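PDB 4WOJ: aspartate semialdehyde dehydrogenase from Francisella tularensis subsp. tularensis, which probably catalyses the NADPH-dependent reductive dephosphorylation of L-aspartyl-4-phosphate to L-aspartate semialdehyde, a step in lysine, methionine and threonine biosynthesis. Local coordinates for residues F41-V46 against Q61-I66; F99-A104 against E359-V364; T185-K190 against K214-K219; A279-L284 against I343-T348. All coordinates share one frame; numbering follows the deposited sequence.

Contact 1: residues F41-V46 against Q61-I66; sequences FSTSQV and QDAYSI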
loop_
_atom_site.group_PDB
_atom_site.type_symbol
_atom_site.label_atom_id
_atom_site.label_comp_id
_atom_site.label_asym_id
_atom_site.label_seq_id
_atom_site.Cartn_x
_atom_site.Cartn_y
_atom_site.Cartn_z
ATOM N N PHE B 41 36.346 6.233 7.344
ATOM C CA PHE B 41 36.157 6.642 8.724
ATOM C C PHE B 41 35.234 5.735 9.485
ATOM O O PHE B 41 34.359 5.071 8.923
ATOM C CB PHE B 41 35.626 8.050 8.793
ATOM C CG PHE B 41 36.642 9.065 8.441
ATOM C CD1 PHE B 41 36.770 9.503 7.143
ATOM C CD2 PHE B 41 37.507 9.554 9.410
ATOM C CE1 PHE B 41 37.716 10.460 6.821
ATOM C CE2 PHE B 41 38.464 10.499 9.094
ATOM C CZ PHE B 41 38.568 10.954 7.795
ATOM N N SER B 42 35.454 5.696 10.787
ATOM C CA SER B 42 34.797 4.699 11.595
ATOM C C SER B 42 34.596 5.219 12.988
ATOM O O SER B 42 35.180 6.228 13.396
ATOM C CB SER B 42 35.617 3.406 11.618
ATOM O OG SER B 42 34.774 2.297 11.836
ATOM N N THR B 43 33.714 4.540 13.695
ATOM C CA THR B 43 33.502 4.830 15.100
ATOM C C THR B 43 33.760 3.620 15.963
ATOM O O THR B 43 33.274 3.556 17.071
ATOM C CB THR B 43 32.061 5.320 15.367
ATOM O OG1 THR B 43 31.720 6.332 14.406
ATOM C CG2 THR B 43 31.932 5.878 16.788
ATOM N N SER B 44 34.508 2.643 15.488
ATOM C CA SER B 44 34.871 1.573 16.411
ATOM C C SER B 44 36.276 1.080 16.221
ATOM O O SER B 44 37.136 1.331 17.059
ATOM C CB SER B 44 33.869 0.404 16.379
ATOM O OG SER B 44 33.966 -0.395 15.214
ATOM N N GLN B 45 36.514 0.371 15.134
ATOM C CA GLN B 45 37.775 -0.324 14.964
ATOM C C GLN B 45 38.808 0.596 14.365
ATOM O O GLN B 45 39.399 0.285 13.323
ATOM C CB GLN B 45 37.584 -1.539 14.045
ATOM C CG GLN B 45 37.005 -2.762 14.742
ATOM C CD GLN B 45 37.996 -3.410 15.711
ATOM O OE1 GLN B 45 39.101 -2.906 15.918
ATOM N NE2 GLN B 45 37.602 -4.529 16.305
ATOM N N VAL B 46 39.030 1.733 15.008
ATOM C CA VAL B 46 39.939 2.697 14.443
ATOM C C VAL B 46 41.349 2.148 14.537
ATOM O O VAL B 46 41.690 1.468 15.485
ATOM C CB VAL B 46 39.858 4.074 15.116
ATOM C CG1 VAL B 46 40.469 5.114 14.196
ATOM C CG2 VAL B 46 38.416 4.417 15.428
ATOM N N GLN B 61 40.269 5.556 10.038
ATOM C CA GLN B 61 40.437 6.740 10.852
ATOM C C GLN B 61 39.182 6.975 11.688
ATOM O O GLN B 61 38.189 6.279 11.523
ATOM C CB GLN B 61 40.832 7.924 9.968
ATOM C CG GLN B 61 42.271 7.770 9.486
ATOM C CD GLN B 61 42.728 8.838 8.506
ATOM O OE1 GLN B 61 42.346 10.024 8.588
ATOM N NE2 GLN B 61 43.557 8.419 7.561
ATOM N N ASP B 62 39.253 7.948 12.587
ATOM C CA ASP B 62 38.193 8.236 13.571
ATOM C C ASP B 62 37.134 9.203 13.011
ATOM O O ASP B 62 37.454 10.321 12.585
ATOM C CB ASP B 62 38.843 8.814 14.844
ATOM C CG ASP B 62 37.849 9.096 15.989
ATOM O OD1 ASP B 62 36.640 8.744 15.926
ATOM O OD2 ASP B 62 38.325 9.680 16.989
ATOM N N ALA B 63 35.879 8.741 13.009
ATOM C CA ALA B 63 34.747 9.525 12.490
ATOM C C ALA B 63 34.615 10.854 13.217
ATOM O O ALA B 63 34.330 11.877 12.606
ATOM C CB ALA B 63 33.460 8.727 12.608
ATOM N N TYR B 64 34.849 10.821 14.523
ATOM C CA TYR B 64 34.697 11.994 15.394
ATOM C C TYR B 64 35.961 12.837 15.540
ATOM O O TYR B 64 35.930 13.919 16.133
ATOM C CB TYR B 64 34.169 11.566 16.765
ATOM C CG TYR B 64 32.763 11.036 16.663
ATOM C CD1 TYR B 64 31.673 11.907 16.567
ATOM C CD2 TYR B 64 32.522 9.669 16.598
ATOM C CE1 TYR B 64 30.384 11.419 16.427
ATOM C CE2 TYR B 64 31.242 9.175 16.469
ATOM C CZ TYR B 64 30.177 10.044 16.384
ATOM O OH TYR B 64 28.902 9.527 16.256
ATOM N N SER B 65 37.076 12.360 15.005
ATOM C CA SER B 65 38.280 13.182 15.042
ATOM C C SER B 65 38.124 14.282 14.027
ATOM O O SER B 65 38.042 14.013 12.825
ATOM C CB SER B 65 39.548 12.402 14.740
ATOM O OG SER B 65 40.561 13.295 14.300
ATOM N N ILE B 66 38.128 15.508 14.525
ATOM C CA ILE B 66 37.933 16.707 13.706
ATOM C C ILE B 66 39.168 17.070 12.876
ATOM O O ILE B 66 39.067 17.785 11.876
ATOM C CB ILE B 66 37.566 17.911 14.597
ATOM C CG1 ILE B 66 36.277 17.620 15.376
ATOM C CG2 ILE B 66 37.437 19.190 13.771
ATOM C CD1 ILE B 66 35.057 17.360 14.505
#
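F41 and S42 meet Q61, D62 and A63 where the last residues of strand 36-42 run parallel to the short strand 61-62. S42 N gives to Q61 O, bent to 130° at the hydrogen, and A63 N gives to S42 O at 2.6 Å, so the backbone of S42 is bonded to Q61 through its N and to A63 through its O. Here packing is tight: the small A63 brings CB within 3.1 Å of S42 O. F41 CG is anti to the carbonyl carbon (chi1 -72°), and the ring edge reaches D62 O, 3.3 Å from CD2. CE2 rests 3.6 Å from Q61 CB. A phenylalanine suits this buried place because its ring also packs on L69 of helix 66-70 and on M72. S42, small and polar, sends OG to R16.

The solvent side is formed by the exposed T43 and Y64: T43 CG2 meets the ring at its edge, 3.4 Å from CE2. V46 is a partly exposed margin that still packs on the Q61-D62 peptide through CG1. D62 OD1 accepts from Y64 N in an Asx turn leading toward helix 66-70. Such a short parallel strand at the sheet margin belongs to the Rossmann-like NAD-binding domain.

Contact 2: residues F99-A104 against E359-V364; sequences FWIDAA and EPLRRV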
loop_
_atom_site.group_PDB
_atom_site.type_symbol
_atom_site.label_atom_id
_atom_site.label_comp_id
_atom_site.label_asym_id
_atom_site.label_seq_id
_atom_site.Cartn_x
_atom_site.Cartn_y
_atom_site.Cartn_z
ATOM N N PHE B 99 33.841 19.935 0.455
ATOM C CA PHE B 99 32.499 19.484 0.096
ATOM C C PHE B 99 31.960 18.420 1.024
ATOM O O PHE B 99 32.606 17.415 1.308
ATOM C CB PHE B 99 32.469 18.945 -1.318
ATOM C CG PHE B 99 32.836 19.948 -2.358
ATOM C CD1 PHE B 99 34.159 20.105 -2.746
ATOM C CD2 PHE B 99 31.864 20.675 -2.992
ATOM C CE1 PHE B 99 34.508 21.004 -3.740
ATOM C CE2 PHE B 99 32.194 21.569 -3.980
ATOM C CZ PHE B 99 33.517 21.736 -4.362
ATOM N N TRP B 100 30.752 18.666 1.492
ATOM C CA TRP B 100 30.051 17.757 2.372
ATOM C C TRP B 100 28.877 17.209 1.564
ATOM O O TRP B 100 27.942 17.943 1.213
ATOM C CB TRP B 100 29.558 18.521 3.598
ATOM C CG TRP B 100 28.741 17.745 4.535
ATOM C CD1 TRP B 100 27.398 17.647 4.536
ATOM C CD2 TRP B 100 29.204 16.983 5.654
ATOM N NE1 TRP B 100 26.984 16.853 5.576
ATOM C CE2 TRP B 100 28.074 16.445 6.286
ATOM C CE3 TRP B 100 30.470 16.705 6.188
ATOM C CZ2 TRP B 100 28.164 15.622 7.426
ATOM C CZ3 TRP B 100 30.560 15.905 7.332
ATOM C CH2 TRP B 100 29.419 15.366 7.926
ATOM N N ILE B 101 28.962 15.926 1.237
ATOM C CA ILE B 101 27.886 15.228 0.549
ATOM C C ILE B 101 27.220 14.365 1.618
ATOM O O ILE B 101 27.884 13.615 2.311
ATOM C CB ILE B 101 28.412 14.380 -0.632
ATOM C CG1 ILE B 101 29.032 15.276 -1.701
ATOM C CG2 ILE B 101 27.295 13.593 -1.276
ATOM C CD1 ILE B 101 30.062 14.577 -2.563
ATOM N N ASP B 102 25.908 14.479 1.754
ATOM C CA ASP B 102 25.211 13.827 2.859
ATOM C C ASP B 102 23.894 13.197 2.461
ATOM O O ASP B 102 23.113 13.810 1.701
ATOM C CB ASP B 102 24.909 14.887 3.912
ATOM C CG ASP B 102 24.622 14.291 5.296
ATOM O OD1 ASP B 102 24.346 13.053 5.409
ATOM O OD2 ASP B 102 24.664 15.098 6.263
ATOM N N ALA B 103 23.622 12.025 3.034
ATOM C CA ALA B 103 22.304 11.343 2.890
ATOM C C ALA B 103 21.229 11.832 3.867
ATOM O O ALA B 103 20.034 11.920 3.513
ATOM C CB ALA B 103 22.435 9.837 3.026
ATOM N N ALA B 104 21.654 12.166 5.075
ATOM C CA ALA B 104 20.726 12.564 6.117
ATOM C C ALA B 104 20.003 13.844 5.710
ATOM O O ALA B 104 20.425 14.548 4.806
ATOM C CB ALA B 104 21.460 12.750 7.434
ATOM N N GLU B 359 22.603 6.191 -4.898
ATOM C CA GLU B 359 23.014 6.524 -6.270
ATOM C C GLU B 359 23.216 8.018 -6.504
ATOM O O GLU B 359 24.179 8.416 -7.163
ATOM C CB GLU B 359 22.034 5.906 -7.291
ATOM C CG GLU B 359 22.471 5.864 -8.771
ATOM C CD GLU B 359 23.793 5.131 -9.022
ATOM O OE1 GLU B 359 24.314 4.472 -8.098
ATOM O OE2 GLU B 359 24.339 5.251 -10.141
ATOM N N PRO B 360 22.308 8.862 -5.975
ATOM C CA PRO B 360 22.456 10.282 -6.220
ATOM C C PRO B 360 23.735 10.843 -5.638
ATOM O O PRO B 360 24.336 11.801 -6.183
ATOM C CB PRO B 360 21.241 10.877 -5.507
ATOM C CG PRO B 360 20.248 9.757 -5.491
ATOM C CD PRO B 360 21.052 8.540 -5.274
ATOM N N LEU B 361 24.121 10.269 -4.511
ATOM C CA LEU B 361 25.284 10.729 -3.781
ATOM C C LEU B 361 26.526 10.443 -4.598
ATOM O O LEU B 361 27.316 11.361 -4.872
ATOM C CB LEU B 361 25.325 10.052 -2.404
ATOM C CG LEU B 361 24.099 10.313 -1.506
ATOM C CD1 LEU B 361 24.380 9.897 -0.077
ATOM C CD2 LEU B 361 23.673 11.803 -1.565
ATOM N N ARG B 362 26.683 9.161 -4.970
ATOM C CA ARG B 362 27.733 8.701 -5.889
ATOM C C ARG B 362 27.851 9.578 -7.105
ATOM O O ARG B 362 28.939 9.913 -7.529
ATOM C CB ARG B 362 27.460 7.274 -6.372
ATOM C CG ARG B 362 28.600 6.671 -7.174
ATOM C CD ARG B 362 28.236 5.310 -7.796
ATOM N NE ARG B 362 27.331 5.420 -8.944
ATOM C CZ ARG B 362 27.683 5.806 -10.174
ATOM N NH1 ARG B 362 26.782 5.868 -11.140
ATOM N NH2 ARG B 362 28.924 6.133 -10.450
ATOM N N ARG B 363 26.733 9.951 -7.683
ATOM C CA ARG B 363 26.769 10.705 -8.928
ATOM C C ARG B 363 27.187 12.181 -8.742
ATOM O O ARG B 363 27.814 12.774 -9.604
ATOM C CB ARG B 363 25.412 10.583 -9.649
ATOM C CG ARG B 363 25.146 9.163 -10.197
ATOM C CD ARG B 363 23.736 9.056 -10.777
ATOM N NE ARG B 363 23.613 10.008 -11.869
ATOM C CZ ARG B 363 23.807 9.728 -13.151
ATOM N NH1 ARG B 363 24.107 8.490 -13.576
ATOM N NH2 ARG B 363 23.672 10.682 -14.036
ATOM N N VAL B 364 26.848 12.774 -7.613
ATOM C CA VAL B 364 27.241 14.149 -7.359
ATOM C C VAL B 364 28.711 14.212 -6.964
ATOM O O VAL B 364 29.432 15.143 -7.333
ATOM C CB VAL B 364 26.332 14.836 -6.345
ATOM C CG1 VAL B 364 26.559 14.373 -4.917
ATOM C CG2 VAL B 364 26.474 16.362 -6.488
#
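I101 of strand 99-102 faces L361 and V364 of the C-terminal helix 354-369, an alpha-on-beta layer of the Rossmann-like NAD-binding domain. The helix runs nearly antiparallel to the strand, at 161°, and their axes come within 9.0 Å. The pairing rests on branched aliphatic groups and methyls, which meet without any hydrogen bond.

Along the strand, F99 reaches I368 farther down the same helix. W100 faces the other way, toward helix 81-93, where its ring meets H88 edge-to-face; its NE1 donates to D102 OD2. I101 turns back to the C-terminal helix. Its CG2, anti to the backbone N, meets V364 CG1 tip to tip at 3.8 Å. I101 and L361 pass each other pointing in opposite senses, with I101 CG2 4.1 Å from L361 CD2. The beta-branched residue suits a strand position because it presents two carbons close to the backbone.

D102 points away from the helix. Its OD2 also bonds to T84 OG1, while OD1 accepts from A104 N, the Asx turn with which the chain leaves the sheet; its backbone carbonyl, not its carboxylate, comes near L361, with O 3.9 Å from CD2. A103 comes last, its side chain about 10 Å from that of C141, the predicted acyl-thioester residue. Being small, it lets the leucine come close. The two methyls of L361 divide between the strand and the loop: CD2 toward I101 CG2 and D102 O, CD1 3.7 Å from A103 CB.

Contact 3: residues T185-K190 against K214-K219; sequences TSLLSK and KIPQQK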
loop_
_atom_site.group_PDB
_atom_site.type_symbol
_atom_site.label_atom_id
_atom_site.label_comp_id
_atom_site.label_asym_id
_atom_site.label_seq_id
_atom_site.Cartn_x
_atom_site.Cartn_y
_atom_site.Cartn_z
ATOM N N THR B 185 8.301 -12.089 11.250
ATOM C CA THR B 185 7.740 -13.009 10.253
ATOM C C THR B 185 8.167 -14.464 10.488
ATOM O O THR B 185 7.420 -15.410 10.237
ATOM C CB THR B 185 8.200 -12.576 8.851
ATOM O OG1 THR B 185 8.114 -11.156 8.765
ATOM C CG2 THR B 185 7.366 -13.195 7.778
ATOM N N SER B 186 9.391 -14.618 10.959
ATOM C CA SER B 186 9.943 -15.934 11.259
ATOM C C SER B 186 9.194 -16.575 12.397
ATOM O O SER B 186 8.698 -17.694 12.270
ATOM C CB SER B 186 11.421 -15.837 11.611
ATOM O OG SER B 186 11.852 -17.041 12.242
ATOM N N LEU B 187 9.092 -15.840 13.495
ATOM C CA LEU B 187 8.399 -16.327 14.696
ATOM C C LEU B 187 6.925 -16.660 14.472
ATOM O O LEU B 187 6.462 -17.744 14.852
ATOM C CB LEU B 187 8.508 -15.304 15.813
ATOM C CG LEU B 187 9.942 -15.006 16.284
ATOM C CD1 LEU B 187 9.959 -13.785 17.194
ATOM C CD2 LEU B 187 10.538 -16.225 16.993
ATOM N N LEU B 188 6.208 -15.740 13.831
ATOM C CA LEU B 188 4.825 -15.980 13.464
ATOM C C LEU B 188 4.687 -17.190 12.580
ATOM O O LEU B 188 3.698 -17.911 12.671
ATOM C CB LEU B 188 4.237 -14.803 12.700
ATOM C CG LEU B 188 4.292 -13.474 13.387
ATOM C CD1 LEU B 188 3.777 -12.420 12.427
ATOM C CD2 LEU B 188 3.446 -13.520 14.622
ATOM N N SER B 189 5.649 -17.403 11.695
ATOM C CA SER B 189 5.613 -18.584 10.820
ATOM C C SER B 189 5.760 -19.874 11.602
ATOM O O SER B 189 5.204 -20.900 11.211
ATOM C CB SER B 189 6.708 -18.548 9.745
ATOM O OG SER B 189 6.673 -17.349 8.992
ATOM N N LYS B 190 6.529 -19.836 12.684
ATOM C CA LYS B 190 6.739 -21.047 13.495
ATOM C C LYS B 190 5.461 -21.440 14.189
ATOM O O LYS B 190 5.014 -22.579 14.053
ATOM C CB LYS B 190 7.857 -20.876 14.522
ATOM C CG LYS B 190 9.210 -21.196 13.922
ATOM C CD LYS B 190 10.352 -20.630 14.738
ATOM C CE LYS B 190 11.677 -20.955 14.056
ATOM N NZ LYS B 190 12.686 -19.894 14.304
ATOM N N LYS B 214 6.666 -11.506 23.063
ATOM C CA LYS B 214 6.826 -12.716 22.241
ATOM C C LYS B 214 7.366 -12.347 20.866
ATOM O O LYS B 214 8.202 -13.041 20.289
ATOM C CB LYS B 214 5.483 -13.401 22.046
ATOM C CG LYS B 214 4.808 -13.856 23.327
ATOM C CD LYS B 214 5.183 -15.287 23.702
ATOM C CE LYS B 214 4.271 -15.837 24.795
ATOM N NZ LYS B 214 3.707 -17.148 24.372
ATOM N N ILE B 215 6.858 -11.240 20.356
ATOM C CA ILE B 215 7.188 -10.750 19.042
ATOM C C ILE B 215 7.799 -9.384 19.153
ATOM O O ILE B 215 7.085 -8.422 19.444
ATOM C CB ILE B 215 5.903 -10.575 18.212
ATOM C CG1 ILE B 215 5.203 -11.932 18.007
ATOM C CG2 ILE B 215 6.222 -9.907 16.881
ATOM C CD1 ILE B 215 6.109 -13.036 17.507
ATOM N N PRO B 216 9.100 -9.273 18.878
ATOM C CA PRO B 216 9.778 -8.009 19.053
ATOM C C PRO B 216 9.275 -6.944 18.098
ATOM O O PRO B 216 9.213 -7.175 16.902
ATOM C CB PRO B 216 11.223 -8.347 18.713
ATOM C CG PRO B 216 11.097 -9.408 17.703
ATOM C CD PRO B 216 9.935 -10.236 18.149
ATOM N N GLN B 217 8.928 -5.788 18.637
ATOM C CA GLN B 217 8.308 -4.744 17.852
ATOM C C GLN B 217 8.699 -3.340 18.279
ATOM O O GLN B 217 8.021 -2.385 17.949
ATOM C CB GLN B 217 6.797 -4.883 17.926
ATOM C CG GLN B 217 6.248 -5.209 19.296
ATOM C CD GLN B 217 4.826 -5.730 19.221
ATOM O OE1 GLN B 217 3.881 -4.935 19.217
ATOM N NE2 GLN B 217 4.666 -7.066 19.152
ATOM N N GLN B 218 9.787 -3.200 19.006
ATOM C CA GLN B 218 10.189 -1.877 19.464
ATOM C C GLN B 218 10.673 -1.020 18.303
ATOM O O GLN B 218 10.386 0.186 18.247
ATOM C CB GLN B 218 11.292 -1.935 20.523
ATOM C CG GLN B 218 10.977 -2.700 21.811
ATOM C CD GLN B 218 9.497 -2.748 22.182
ATOM O OE1 GLN B 218 8.860 -3.823 22.184
ATOM N NE2 GLN B 218 8.940 -1.589 22.496
ATOM N N LYS B 219 11.396 -1.649 17.383
ATOM C CA LYS B 219 11.960 -0.943 16.233
ATOM C C LYS B 219 10.889 -0.467 15.261
ATOM O O LYS B 219 11.010 0.600 14.705
ATOM C CB LYS B 219 12.950 -1.831 15.478
ATOM C CG LYS B 219 14.073 -2.402 16.328
ATOM C CD LYS B 219 15.095 -1.340 16.713
ATOM C CE LYS B 219 16.008 -1.816 17.831
ATOM N NZ LYS B 219 16.436 -3.239 17.650
#
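L187 meets a flat group in the K214-I215 peptide, whose carbonyl O lies 3.6 Å from L187 CD1; no aromatic ring joins the two segments. A second flat group, the amide of Q217, takes no part in the helix contact. At its edge NE2 donates within the amide plane to I215 O, 2.8 Å away, and also bonds to S209 O, so NE2 ties I215 O to S209 O of helix 198-209.

The contact itself is made by aliphatic groups. L187 and P216 reach tip to tip, CD1 to the ring carbon CD at 3.7 Å. The I215 chi2 of -50° sets CD1 3.7 Å from L187 CB. L188 crosses I215 at about a right angle, with CD2 4.0 Å from that same CD1. L208 of helix 198-209 touches both L188 and I215, enlarging the apolar cluster. Helix 175-191 also serves the dimer: S189 OG bonds to S189 OG of the second subunit.

The chemistry implies a division of labour. Leucine, isoleucine and proline suit a fit by shape, with no hydrogen bond between residues 185-190 and 214-219, while Q184 and E180, one and two turns before L187 in the helix, supply the directional bonds to P216 O and K219 N.

Contact 4: residues A279-L284 against I343-T348; sequences ALTVKL and IFHCFT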
loop_
_atom_site.group_PDB
_atom_site.type_symbol
_atom_site.label_atom_id
_atom_site.label_comp_id
_atom_site.label_asym_id
_atom_site.label_seq_id
_atom_site.Cartn_x
_atom_site.Cartn_y
_atom_site.Cartn_z
ATOM N N ALA B 279 1.511 4.748 -5.708
ATOM C CA ALA B 279 0.394 5.095 -6.555
ATOM C C ALA B 279 0.260 6.627 -6.701
ATOM O O ALA B 279 0.057 7.352 -5.748
ATOM C CB ALA B 279 -0.878 4.512 -5.991
ATOM N N LEU B 280 0.361 7.105 -7.929
ATOM C CA LEU B 280 0.399 8.498 -8.195
ATOM C C LEU B 280 -0.868 8.880 -8.880
ATOM O O LEU B 280 -1.363 8.161 -9.734
ATOM C CB LEU B 280 1.584 8.862 -9.067
ATOM C CG LEU B 280 2.958 8.551 -8.499
ATOM C CD1 LEU B 280 3.971 9.192 -9.421
ATOM C CD2 LEU B 280 3.187 9.042 -7.088
ATOM N N THR B 281 -1.416 10.013 -8.458
ATOM C CA THR B 281 -2.522 10.646 -9.175
ATOM C C THR B 281 -2.050 12.042 -9.485
ATOM O O THR B 281 -1.778 12.836 -8.594
ATOM C CB THR B 281 -3.795 10.630 -8.342
ATOM O OG1 THR B 281 -4.108 9.266 -7.989
ATOM C CG2 THR B 281 -4.961 11.207 -9.114
ATOM N N VAL B 282 -1.865 12.306 -10.764
ATOM C CA VAL B 282 -1.158 13.505 -11.210
ATOM C C VAL B 282 -2.113 14.374 -12.006
ATOM O O VAL B 282 -2.740 13.874 -12.965
ATOM C CB VAL B 282 0.030 13.181 -12.107
ATOM C CG1 VAL B 282 0.811 14.434 -12.402
ATOM C CG2 VAL B 282 0.961 12.160 -11.436
ATOM N N LYS B 283 -2.241 15.647 -11.595
ATOM C CA LYS B 283 -3.046 16.612 -12.345
ATOM C C LYS B 283 -2.090 17.374 -13.235
ATOM O O LYS B 283 -1.079 17.874 -12.775
ATOM C CB LYS B 283 -3.763 17.570 -11.430
ATOM C CG LYS B 283 -4.656 18.544 -12.176
ATOM C CD LYS B 283 -5.337 19.502 -11.226
ATOM C CE LYS B 283 -6.529 20.157 -11.872
ATOM N NZ LYS B 283 -7.687 19.222 -11.919
ATOM N N LEU B 284 -2.414 17.432 -14.521
ATOM C CA LEU B 284 -1.580 18.111 -15.514
ATOM C C LEU B 284 -1.971 19.567 -15.721
ATOM O O LEU B 284 -3.071 19.972 -15.387
ATOM C CB LEU B 284 -1.634 17.348 -16.850
ATOM C CG LEU B 284 -1.013 15.931 -16.846
ATOM C CD1 LEU B 284 -1.241 15.263 -18.174
ATOM C CD2 LEU B 284 0.470 15.956 -16.534
ATOM N N ILE B 343 -6.381 14.635 -15.299
ATOM C CA ILE B 343 -5.725 13.841 -14.273
ATOM C C ILE B 343 -5.409 12.493 -14.845
ATOM O O ILE B 343 -6.218 11.930 -15.529
ATOM C CB ILE B 343 -6.607 13.698 -13.007
ATOM C CG1 ILE B 343 -6.792 15.081 -12.367
ATOM C CG2 ILE B 343 -5.996 12.687 -12.041
ATOM C CD1 ILE B 343 -7.753 15.102 -11.205
ATOM N N PHE B 344 -4.215 11.998 -14.610
ATOM C CA PHE B 344 -3.918 10.566 -14.904
ATOM C C PHE B 344 -3.421 9.852 -13.673
ATOM O O PHE B 344 -3.017 10.471 -12.706
ATOM C CB PHE B 344 -2.935 10.381 -16.064
ATOM C CG PHE B 344 -1.490 10.557 -15.692
ATOM C CD1 PHE B 344 -0.903 11.809 -15.727
ATOM C CD2 PHE B 344 -0.679 9.450 -15.441
ATOM C CE1 PHE B 344 0.430 11.983 -15.425
ATOM C CE2 PHE B 344 0.647 9.622 -15.122
ATOM C CZ PHE B 344 1.207 10.888 -15.100
ATOM N N HIS B 345 -3.517 8.534 -13.720
ATOM C CA HIS B 345 -2.992 7.647 -12.663
ATOM C C HIS B 345 -1.884 6.781 -13.189
ATOM O O HIS B 345 -1.879 6.420 -14.367
ATOM C CB HIS B 345 -4.082 6.700 -12.187
ATOM C CG HIS B 345 -5.357 7.387 -11.809
ATOM N ND1 HIS B 345 -5.564 7.954 -10.568
ATOM C CD2 HIS B 345 -6.500 7.592 -12.507
ATOM C CE1 HIS B 345 -6.775 8.465 -10.514
ATOM N NE2 HIS B 345 -7.367 8.246 -11.672
ATOM N N CYS B 346 -0.963 6.410 -12.303
ATOM C CA CYS B 346 0.055 5.438 -12.592
ATOM C C CYS B 346 0.533 4.923 -11.272
ATOM O O CYS B 346 0.126 5.440 -10.258
ATOM C CB CYS B 346 1.224 6.019 -13.381
ATOM S SG CYS B 346 2.051 7.419 -12.630
ATOM N N PHE B 347 1.334 3.857 -11.324
ATOM C CA PHE B 347 1.942 3.195 -10.161
ATOM C C PHE B 347 3.406 2.977 -10.477
ATOM O O PHE B 347 3.719 2.482 -11.527
ATOM C CB PHE B 347 1.291 1.824 -9.905
ATOM C CG PHE B 347 1.613 1.211 -8.569
ATOM C CD1 PHE B 347 0.925 1.565 -7.440
ATOM C CD2 PHE B 347 2.582 0.188 -8.457
ATOM C CE1 PHE B 347 1.212 0.972 -6.219
ATOM C CE2 PHE B 347 2.871 -0.408 -7.250
ATOM C CZ PHE B 347 2.186 -0.012 -6.117
ATOM N N THR B 348 4.292 3.309 -9.553
ATOM C CA THR B 348 5.719 3.167 -9.764
ATOM C C THR B 348 6.399 2.472 -8.627
ATOM O O THR B 348 5.913 2.446 -7.511
ATOM C CB THR B 348 6.432 4.545 -10.023
ATOM O OG1 THR B 348 7.843 4.315 -10.131
ATOM C CG2 THR B 348 6.158 5.537 -8.934
HETATM O O HOH W 1 -3.359 6.147 -8.837
#
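T281 and H345 lie side by side and point the same way from neighbouring antiparallel strands, a non-hydrogen-bonded pair. H345 ND1 donates to T281 OG1 at 3.2 Å, with the oxygen near the imidazole plane. The same OG1 bonds to N163 OD1 of the second subunit, and H345 NE2 is paired with S337 OG, so both polar groups are satisfied though buried. Threonine suits the place by adding a methyl to its hydroxyl: CG2 meets I343 CG2 at 3.4 Å, a tight crossing. Farther along, A279 CB touches F347 CD1.

The other face is apolar. V282 and F344 also run alongside each other; F344 CG sits between the backbone N and the carbonyl carbon (chi1 81°), and the ring's CE1 lies 3.6 Å from V282 CB. L284 CD2 reaches the ring at its edge. These residues offer apolar surface to helix 290-298, whose I293 and I297 touch F344. L280 CB lies 3.9 Å from C346 SG.

Four backbone bonds stitch the strands, V282 N to F344 O being almost straight at 176°. One face toward the partner subunit, the other against a helix: this is the mixed beta-sheet of the semialdehyde dehydrogenase dimerisation domain.

How the contacts relate
From the N terminus, contact 1 comes first and closes a loop of 14 residues without helix or strand. Contact 2 opens at residues 99-104 and closes only near the C terminus, so contacts 3 and 4 are both nested within its long loop. These two follow each other in series: contact 3 closes around helix 198-209, and contact 4 spans 58 residues. Strand 343-351 then leads directly into helix 354-369, bringing the chain back to the nucleotide-binding sheet that contacts 1 and 2 share, their centres about 20 Å apart. Contacts 3 and 4 belong to the dimerisation domain, and both touch the second subunit.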